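Local coordinates for proline iminopeptidase-related protein (Thermus thermophilus, PDB 2YYS) that is of unknown function but belongs to peptidase family S33 of the alpha/beta hydrolases and may act as a peptidase, at residues Pro73-Val78 against Ala199-Asn203. Residue numbers count along the deposited sequence, not the author numbering.
Sequences PRLFTV and AFLRN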
ATOM      1  N   PRO A  73      -6.046   2.784 -21.068  1.00 35.85           N
ATOM      2  CA  PRO A  73      -6.276   3.285 -19.700  1.00 35.30           C
ATOM      3  C   PRO A  73      -7.422   2.638 -18.923  1.00 34.50           C
ATOM      4  O   PRO A  73      -7.466   2.772 -17.703  1.00 35.22           O
ATOM      5  CB  PRO A  73      -6.595   4.767 -19.925  1.00 35.75           C
ATOM      6  CG  PRO A  73      -7.011   4.853 -21.369  1.00 35.83           C
ATOM      7  CD  PRO A  73      -6.143   3.868 -22.069  1.00 35.85           C
ATOM      8  N   ARG A  74      -8.339   1.968 -19.609  1.00 33.08           N
ATOM      9  CA  ARG A  74      -9.467   1.298 -18.965  1.00 31.82           C
ATOM     10  C   ARG A  74      -9.059   0.047 -18.195  1.00 29.71           C
ATOM     11  O   ARG A  74      -9.841  -0.489 -17.429  1.00 28.91           O
ATOM     12  CB  ARG A  74     -10.509   0.905 -20.018  1.00 32.39           C
ATOM     13  CG  ARG A  74     -11.099   2.091 -20.780  1.00 34.96           C
ATOM     14  CD  ARG A  74     -11.985   1.677 -21.942  1.00 39.03           C
ATOM     15  NE  ARG A  74     -11.237   0.850 -22.892  1.00 42.18           N
ATOM     16  CZ  ARG A  74     -11.775   0.123 -23.869  1.00 44.29           C
ATOM     17  NH1 ARG A  74     -13.092   0.109 -24.070  1.00 44.92           N
ATOM     18  NH2 ARG A  74     -10.982  -0.594 -24.658  1.00 44.40           N
ATOM     19  N   LEU A  75      -7.840  -0.425 -18.421  1.00 27.64           N
ATOM     20  CA  LEU A  75      -7.307  -1.558 -17.680  1.00 26.42           C
ATOM     21  C   LEU A  75      -6.930  -1.179 -16.254  1.00 25.09           C
ATOM     22  O   LEU A  75      -6.771  -2.054 -15.416  1.00 24.30           O
ATOM     23  CB  LEU A  75      -6.083  -2.132 -18.397  1.00 26.41           C
ATOM     24  CG  LEU A  75      -6.357  -2.681 -19.802  1.00 27.55           C
ATOM     25  CD1 LEU A  75      -5.038  -2.929 -20.538  1.00 27.80           C
ATOM     26  CD2 LEU A  75      -7.216  -3.945 -19.746  1.00 27.32           C
ATOM     27  N   PHE A  76      -6.811   0.120 -15.986  1.00 23.81           N
ATOM     28  CA  PHE A  76      -6.260   0.613 -14.735  1.00 22.96           C
ATOM     29  C   PHE A  76      -7.327   1.237 -13.852  1.00 22.56           C
ATOM     30  O   PHE A  76      -7.566   2.444 -13.898  1.00 22.38           O
ATOM     31  CB  PHE A  76      -5.132   1.584 -15.049  1.00 22.85           C
ATOM     32  CG  PHE A  76      -3.958   0.915 -15.674  1.00 22.56           C
ATOM     33  CD1 PHE A  76      -3.171   0.048 -14.920  1.00 22.09           C
ATOM     34  CD2 PHE A  76      -3.667   1.096 -17.018  1.00 22.53           C
ATOM     35  CE1 PHE A  76      -2.101  -0.604 -15.481  1.00 22.85           C
ATOM     36  CE2 PHE A  76      -2.575   0.451 -17.598  1.00 23.51           C
ATOM     37  CZ  PHE A  76      -1.792  -0.405 -16.834  1.00 23.78           C
ATOM     38  N   THR A  77      -7.982   0.379 -13.067  1.00 21.82           N
ATOM     39  CA  THR A  77      -9.016   0.795 -12.126  1.00 21.28           C
ATOM     40  C   THR A  77      -8.801   0.084 -10.806  1.00 20.38           C
ATOM     41  O   THR A  77      -8.126  -0.940 -10.739  1.00 19.90           O
ATOM     42  CB  THR A  77     -10.428   0.443 -12.638  1.00 21.56           C
ATOM     43  OG1 THR A  77     -10.546  -0.977 -12.791  1.00 22.34           O
ATOM     44  CG2 THR A  77     -10.717   1.032 -14.052  1.00 21.85           C
ATOM     45  N   VAL A  78      -9.389   0.638  -9.755  1.00 19.51           N
ATOM     46  CA  VAL A  78      -9.407  -0.008  -8.448  1.00 18.88           C
ATOM     47  C   VAL A  78     -10.048  -1.393  -8.535  1.00 18.82           C
ATOM     48  O   VAL A  78      -9.511  -2.355  -7.996  1.00 18.11           O
ATOM     49  CB  VAL A  78     -10.143   0.875  -7.407  1.00 18.42           C
ATOM     50  CG1 VAL A  78     -10.385   0.121  -6.104  1.00 18.64           C
ATOM     51  CG2 VAL A  78      -9.331   2.095  -7.121  1.00 18.43           C
ATOM     52  N   ALA A 199      -2.475   6.345 -16.339  1.00 22.49           N
ATOM     53  CA  ALA A 199      -3.861   5.947 -16.539  1.00 22.62           C
ATOM     54  C   ALA A 199      -4.716   6.256 -15.310  1.00 22.92           C
ATOM     55  O   ALA A 199      -5.823   6.726 -15.442  1.00 22.70           O
ATOM     56  CB  ALA A 199      -3.957   4.473 -16.890  1.00 22.31           C
ATOM     57  N   PHE A 200      -4.210   5.990 -14.115  1.00 23.25           N
ATOM     58  CA  PHE A 200      -4.982   6.297 -12.916  1.00 23.70           C
ATOM     59  C   PHE A 200      -5.205   7.808 -12.815  1.00 24.63           C
ATOM     60  O   PHE A 200      -6.306   8.243 -12.484  1.00 24.49           O
ATOM     61  CB  PHE A 200      -4.319   5.717 -11.658  1.00 23.43           C
ATOM     62  CG  PHE A 200      -4.774   4.316 -11.328  1.00 21.58           C
ATOM     63  CD1 PHE A 200      -6.018   4.097 -10.742  1.00 20.70           C
ATOM     64  CD2 PHE A 200      -3.966   3.222 -11.607  1.00 20.98           C
ATOM     65  CE1 PHE A 200      -6.453   2.804 -10.435  1.00 21.32           C
ATOM     66  CE2 PHE A 200      -4.388   1.920 -11.306  1.00 21.62           C
ATOM     67  CZ  PHE A 200      -5.636   1.713 -10.718  1.00 21.35           C
ATOM     68  N   LEU A 201      -4.175   8.591 -13.152  1.00 25.87           N
ATOM     69  CA  LEU A 201      -4.254  10.058 -13.170  1.00 27.34           C
ATOM     70  C   LEU A 201      -5.339  10.537 -14.131  1.00 28.03           C
ATOM     71  O   LEU A 201      -6.177  11.361 -13.776  1.00 28.00           O
ATOM     72  CB  LEU A 201      -2.899  10.673 -13.568  1.00 27.62           C
ATOM     73  CG  LEU A 201      -2.813  12.196 -13.790  1.00 30.26           C
ATOM     74  CD1 LEU A 201      -3.071  12.967 -12.508  1.00 30.87           C
ATOM     75  CD2 LEU A 201      -1.451  12.606 -14.378  1.00 32.80           C
ATOM     76  N   ARG A 202      -5.311   9.992 -15.344  1.00 28.82           N
ATOM     77  CA  ARG A 202      -6.280  10.310 -16.386  1.00 29.62           C
ATOM     78  C   ARG A 202      -7.696   9.889 -15.981  1.00 28.77           C
ATOM     79  O   ARG A 202      -8.643  10.604 -16.257  1.00 27.95           O
ATOM     80  CB  ARG A 202      -5.841   9.634 -17.689  1.00 30.58           C
ATOM     81  CG  ARG A 202      -6.821   9.628 -18.852  1.00 34.89           C
ATOM     82  CD  ARG A 202      -6.316   8.736 -20.014  1.00 41.36           C
ATOM     83  NE  ARG A 202      -6.923   9.017 -21.320  1.00 47.69           N
ATOM     84  CZ  ARG A 202      -8.187   8.729 -21.664  1.00 52.42           C
ATOM     85  NH1 ARG A 202      -9.029   8.159 -20.799  1.00 53.79           N
ATOM     86  NH2 ARG A 202      -8.615   9.022 -22.892  1.00 53.84           N
ATOM     87  N   ASN A 203      -7.832   8.753 -15.297  1.00 28.02           N
ATOM     88  CA  ASN A 203      -9.138   8.263 -14.878  1.00 27.94           C
ATOM     89  C   ASN A 203      -9.701   8.961 -13.633  1.00 27.49           C
ATOM     90  O   ASN A 203     -10.766   8.590 -13.174  1.00 28.20           O
ATOM     91  CB  ASN A 203      -9.096   6.739 -14.670  1.00 28.09           C
ATOM     92  CG  ASN A 203      -8.837   5.967 -15.978  1.00 28.64           C
ATOM     93  OD1 ASN A 203      -8.927   6.521 -17.074  1.00 28.73           O
ATOM     94  ND2 ASN A 203      -8.487   4.688 -15.854  1.00 27.91           N
TER
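A loop-to-helix contact, part apolar and part polar, joins a loop of the alpha/beta-hydrolase domain to the helical region inserted between strands 119-125 and 221-226. Residues 73-78 end the long loop that follows strand 54-58 and, at Val78, enter helix 78-91, while 199-202 are the last turn of helix 195-202 and Asn203 follows it. Ala199 offers a small surface: its CB lies 3.4 Å from Phe76 CD2 and 4.0 Å from Pro73 CB, so the loop approaches the helix closely. Phe200 reaches along the loop toward the start of helix 78-91, where Thr77 is the N-cap and its OG1 accepts a hydrogen bond from Ala80 N. An off-centre CH-pi contact places Phe76 CB 4.3 Å from the centroid of the Phe200 ring, whose edge meets Val78 N; Pro35 also touches the Phe200 side chain. Pro73 CG lies over one face of the Arg202 guanidinium. Just past the helix, the Asn203 amide bridges two loop carbonyls, ND2 donating hydrogen bonds to Pro73 O at 2.9 Å and Phe76 O at 3.1 Å.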